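Local atomic coordinates of NS3-like protein (Alongshan virus, PDB entry 6M40), a protein that probably couples the hydrolysis of ATP and other ribonucleoside triphosphates to RNA unwinding, as the helicase domain of a flavivirus-like NS3 protein. Residues 113-119 / 145-151. Residues are numbered along the deposited sequence; the frame is centred on the assembly and turned at random.
Sequences YVLDETH and CIEMTAT
Asp116 and Met148, a selenomethionine, meet at the C-terminal end of two neighbouring parallel strands. The aspartate's CG lies anti to its backbone N (chi1 -178°), on the same sheet face as Met148, whose chain bends at its last torsion (chi3 -76°) and lays CE beside the carboxylate, 3.6 Å from Asp116 CG. OD1 of Asp116 is salt-bridged to Lys31, the P-loop lysine opening helix 31-42, and Val114 and Ile146 continue this face side by side, CG2 of Val114 lying 4.1 Å from CB of Ile146. Leu115 N donates to Ile146 O at 3.0 Å. Strands 111-116 and 145-149, joined through helix 123-136, form a beta-alpha-beta unit of the RecA-like P-loop NTPase core; Asp116 to His119, a DExH-type motif II, begins on the first strand's last residue and runs into the loop, and Thr149-Ala150-Thr151 corresponds to motif III. The two motifs meet where His119 turns its ring edge to Thr149, ND1 of His119 3.3 Å from CB of Thr149, with CE1 of His119 3.8 Å from CB of Ala150. NE2 of His119 donates a weak bond to Glu117 OE1. Thr118 crosses Glu147 at about a right angle, CG2 of Thr118 lying 3.8 Å from CD of Glu147, whose OE2 is hydrogen-bonded to His133 NE2.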
ATOM      1  N   TYR A 113     -16.942   3.097   9.655  1.00 60.49           N
ATOM      2  CA  TYR A 113     -15.908   3.101   8.629  1.00 60.06           C
ATOM      3  C   TYR A 113     -15.899   1.744   7.932  1.00 56.35           C
ATOM      4  O   TYR A 113     -16.304   0.734   8.511  1.00 56.78           O
ATOM      5  CB  TYR A 113     -14.541   3.469   9.257  1.00 55.73           C
ATOM      6  CG  TYR A 113     -14.605   4.765  10.078  1.00 58.31           C
ATOM      7  CD1 TYR A 113     -15.072   4.760  11.395  1.00 59.64           C
ATOM      8  CD2 TYR A 113     -14.224   5.993   9.531  1.00 53.48           C
ATOM      9  CE1 TYR A 113     -15.151   5.932  12.144  1.00 56.29           C
ATOM     10  CE2 TYR A 113     -14.303   7.179  10.283  1.00 58.20           C
ATOM     11  CZ  TYR A 113     -14.764   7.132  11.584  1.00 62.34           C
ATOM     12  OH  TYR A 113     -14.844   8.282  12.338  1.00 61.36           O
ATOM     13  N   VAL A 114     -15.517   1.740   6.654  1.00 49.70           N
ATOM     14  CA  VAL A 114     -15.268   0.515   5.895  1.00 56.12           C
ATOM     15  C   VAL A 114     -13.925   0.698   5.203  1.00 52.20           C
ATOM     16  O   VAL A 114     -13.784   1.581   4.348  1.00 50.20           O
ATOM     17  CB  VAL A 114     -16.366   0.221   4.849  1.00 58.88           C
ATOM     18  CG1 VAL A 114     -15.883  -0.827   3.864  1.00 54.20           C
ATOM     19  CG2 VAL A 114     -17.663  -0.240   5.515  1.00 59.80           C
ATOM     20  N   LEU A 115     -12.948  -0.126   5.558  1.00 51.06           N
ATOM     21  CA  LEU A 115     -11.598  -0.002   5.030  1.00 53.82           C
ATOM     22  C   LEU A 115     -11.254  -1.216   4.183  1.00 58.58           C
ATOM     23  O   LEU A 115     -11.456  -2.355   4.608  1.00 63.76           O
ATOM     24  CB  LEU A 115     -10.583   0.142   6.160  1.00 61.26           C
ATOM     25  CG  LEU A 115     -10.455   1.497   6.858  1.00 56.87           C
ATOM     26  CD1 LEU A 115     -11.733   1.931   7.536  1.00 56.66           C
ATOM     27  CD2 LEU A 115      -9.318   1.384   7.858  1.00 56.69           C
ATOM     28  N   ASP A 116     -10.729  -0.964   2.993  1.00 60.74           N
ATOM     29  CA  ASP A 116     -10.395  -1.998   2.029  1.00 64.24           C
ATOM     30  C   ASP A 116      -8.892  -2.006   1.810  1.00 62.37           C
ATOM     31  O   ASP A 116      -8.263  -0.949   1.715  1.00 61.24           O
ATOM     32  CB  ASP A 116     -11.124  -1.762   0.696  1.00 69.59           C
ATOM     33  CG  ASP A 116     -10.849  -2.838  -0.337  1.00 70.91           C
ATOM     34  OD1 ASP A 116     -10.411  -3.939   0.032  1.00 71.77           O
ATOM     35  OD2 ASP A 116     -11.070  -2.566  -1.535  1.00 73.66           O
ATOM     36  N   GLU A 117      -8.320  -3.205   1.738  1.00 67.34           N
ATOM     37  CA  GLU A 117      -6.878  -3.368   1.553  1.00 69.83           C
ATOM     38  C   GLU A 117      -6.108  -2.861   2.769  1.00 68.44           C
ATOM     39  O   GLU A 117      -5.084  -2.182   2.645  1.00 70.85           O
ATOM     40  CB  GLU A 117      -6.402  -2.662   0.287  1.00 72.58           C
ATOM     41  CG  GLU A 117      -7.070  -3.132  -0.990  1.00 80.10           C
ATOM     42  CD  GLU A 117      -6.537  -4.466  -1.471  1.00 90.96           C
ATOM     43  OE1 GLU A 117      -5.323  -4.564  -1.731  1.00 97.76           O
ATOM     44  OE2 GLU A 117      -7.329  -5.420  -1.585  1.00 83.23           O
ATOM     45  N   THR A 118      -6.610  -3.178   3.960  1.00 68.39           N
ATOM     46  CA  THR A 118      -5.949  -2.742   5.184  1.00 68.76           C
ATOM     47  C   THR A 118      -4.507  -3.229   5.267  1.00 70.89           C
ATOM     48  O   THR A 118      -3.754  -2.755   6.130  1.00 71.15           O
ATOM     49  CB  THR A 118      -6.730  -3.235   6.399  1.00 68.81           C
ATOM     50  OG1 THR A 118      -8.060  -3.586   6.003  1.00 71.58           O
ATOM     51  CG2 THR A 118      -6.805  -2.150   7.450  1.00 82.11           C
ATOM     52  N   HIS A 119      -4.107  -4.141   4.378  1.00 72.52           N
ATOM     53  CA  HIS A 119      -2.812  -4.804   4.405  1.00 70.62           C
ATOM     54  C   HIS A 119      -1.744  -4.057   3.606  1.00 66.72           C
ATOM     55  O   HIS A 119      -0.698  -4.642   3.284  1.00 66.33           O
ATOM     56  CB  HIS A 119      -2.953  -6.221   3.847  1.00 76.87           C
ATOM     57  CG  HIS A 119      -3.564  -6.257   2.479  1.00 76.69           C
ATOM     58  ND1 HIS A 119      -4.796  -6.817   2.229  1.00 73.98           N
ATOM     59  CD2 HIS A 119      -3.132  -5.757   1.296  1.00 77.20           C
ATOM     60  CE1 HIS A 119      -5.083  -6.688   0.947  1.00 80.52           C
ATOM     61  NE2 HIS A 119      -4.090  -6.046   0.360  1.00 80.18           N
ATOM     62  N   CYS A 145     -16.667  -0.731  12.564  1.00 62.48           N
ATOM     63  CA  CYS A 145     -15.731  -0.742  11.447  1.00 59.89           C
ATOM     64  C   CYS A 145     -15.787  -2.104  10.768  1.00 63.51           C
ATOM     65  O   CYS A 145     -16.054  -3.123  11.406  1.00 61.26           O
ATOM     66  CB  CYS A 145     -14.295  -0.437  11.915  1.00 57.65           C
ATOM     67  SG  CYS A 145     -13.004  -0.552  10.645  1.00 48.54           S
ATOM     68  N   ILE A 146     -15.521  -2.117   9.466  1.00 61.52           N
ATOM     69  CA  ILE A 146     -15.388  -3.349   8.709  1.00 63.49           C
ATOM     70  C   ILE A 146     -14.041  -3.303   7.999  1.00 62.20           C
ATOM     71  O   ILE A 146     -13.853  -2.521   7.059  1.00 60.30           O
ATOM     72  CB  ILE A 146     -16.535  -3.549   7.712  1.00 67.54           C
ATOM     73  CG1 ILE A 146     -17.848  -3.750   8.473  1.00 66.75           C
ATOM     74  CG2 ILE A 146     -16.258  -4.753   6.817  1.00 68.82           C
ATOM     75  CD1 ILE A 146     -19.050  -3.934   7.596  1.00 76.80           C
ATOM     76  N   GLU A 147     -13.115  -4.140   8.446  1.00 65.07           N
ATOM     77  CA  GLU A 147     -11.831  -4.319   7.793  1.00 67.99           C
ATOM     78  C   GLU A 147     -11.905  -5.476   6.807  1.00 69.69           C
ATOM     79  O   GLU A 147     -12.493  -6.521   7.102  1.00 70.93           O
ATOM     80  CB  GLU A 147     -10.739  -4.622   8.819  1.00 75.24           C
ATOM     81  CG  GLU A 147     -10.028  -3.436   9.395  1.00 76.05           C
ATOM     82  CD  GLU A 147      -8.843  -3.858  10.226  1.00 81.85           C
ATOM     83  OE1 GLU A 147      -8.267  -4.929   9.945  1.00 89.00           O
ATOM     84  OE2 GLU A 147      -8.497  -3.129  11.169  1.00 90.55           O
HETATM   85  N   MSE A 148     -11.283  -5.297   5.648  1.00 67.28           N
HETATM   86  CA  MSE A 148     -11.218  -6.368   4.664  1.00 70.72           C
HETATM   87  C   MSE A 148      -9.857  -6.368   3.984  1.00 71.73           C
HETATM   88  O   MSE A 148      -9.399  -5.362   3.463  1.00 67.85           O
HETATM   89  CB  MSE A 148     -12.344  -6.256   3.629  1.00 67.26           C
HETATM   90  CG  MSE A 148     -12.811  -4.835   3.335  1.00 70.20           C
HETATM   91 SE   MSE A 148     -14.333  -4.850   2.096  1.00100.38          SE
HETATM   92  CE  MSE A 148     -13.357  -5.242   0.438  1.00 86.03           C
ATOM     93  N   THR A 149      -9.215  -7.534   4.016  1.00 72.29           N
ATOM     94  CA  THR A 149      -7.846  -7.692   3.554  1.00 71.50           C
ATOM     95  C   THR A 149      -7.666  -9.079   2.957  1.00 72.23           C
ATOM     96  O   THR A 149      -8.479  -9.982   3.165  1.00 74.33           O
ATOM     97  CB  THR A 149      -6.834  -7.534   4.693  1.00 74.10           C
ATOM     98  OG1 THR A 149      -7.204  -8.426   5.752  1.00 71.70           O
ATOM     99  CG2 THR A 149      -6.789  -6.123   5.191  1.00 79.86           C
ATOM    100  N   ALA A 150      -6.549  -9.253   2.253  1.00 71.91           N
ATOM    101  CA  ALA A 150      -6.113 -10.558   1.771  1.00 77.82           C
ATOM    102  C   ALA A 150      -5.034 -11.169   2.662  1.00 78.98           C
ATOM    103  O   ALA A 150      -4.157 -11.886   2.171  1.00 80.82           O
ATOM    104  CB  ALA A 150      -5.612 -10.444   0.331  1.00 82.15           C
ATOM    105  N   THR A 151      -5.084 -10.900   3.966  1.00 81.39           N
ATOM    106  CA  THR A 151      -4.102 -11.424   4.917  1.00 79.15           C
ATOM    107  C   THR A 151      -4.699 -11.497   6.317  1.00 75.79           C
ATOM    108  O   THR A 151      -3.982 -11.643   7.304  1.00 67.78           O
ATOM    109  CB  THR A 151      -2.836 -10.557   4.975  1.00 70.17           C
ATOM    110  OG1 THR A 151      -3.194  -9.225   5.361  1.00 74.06           O
ATOM    111  CG2 THR A 151      -2.125 -10.531   3.631  1.00 71.59           C
TER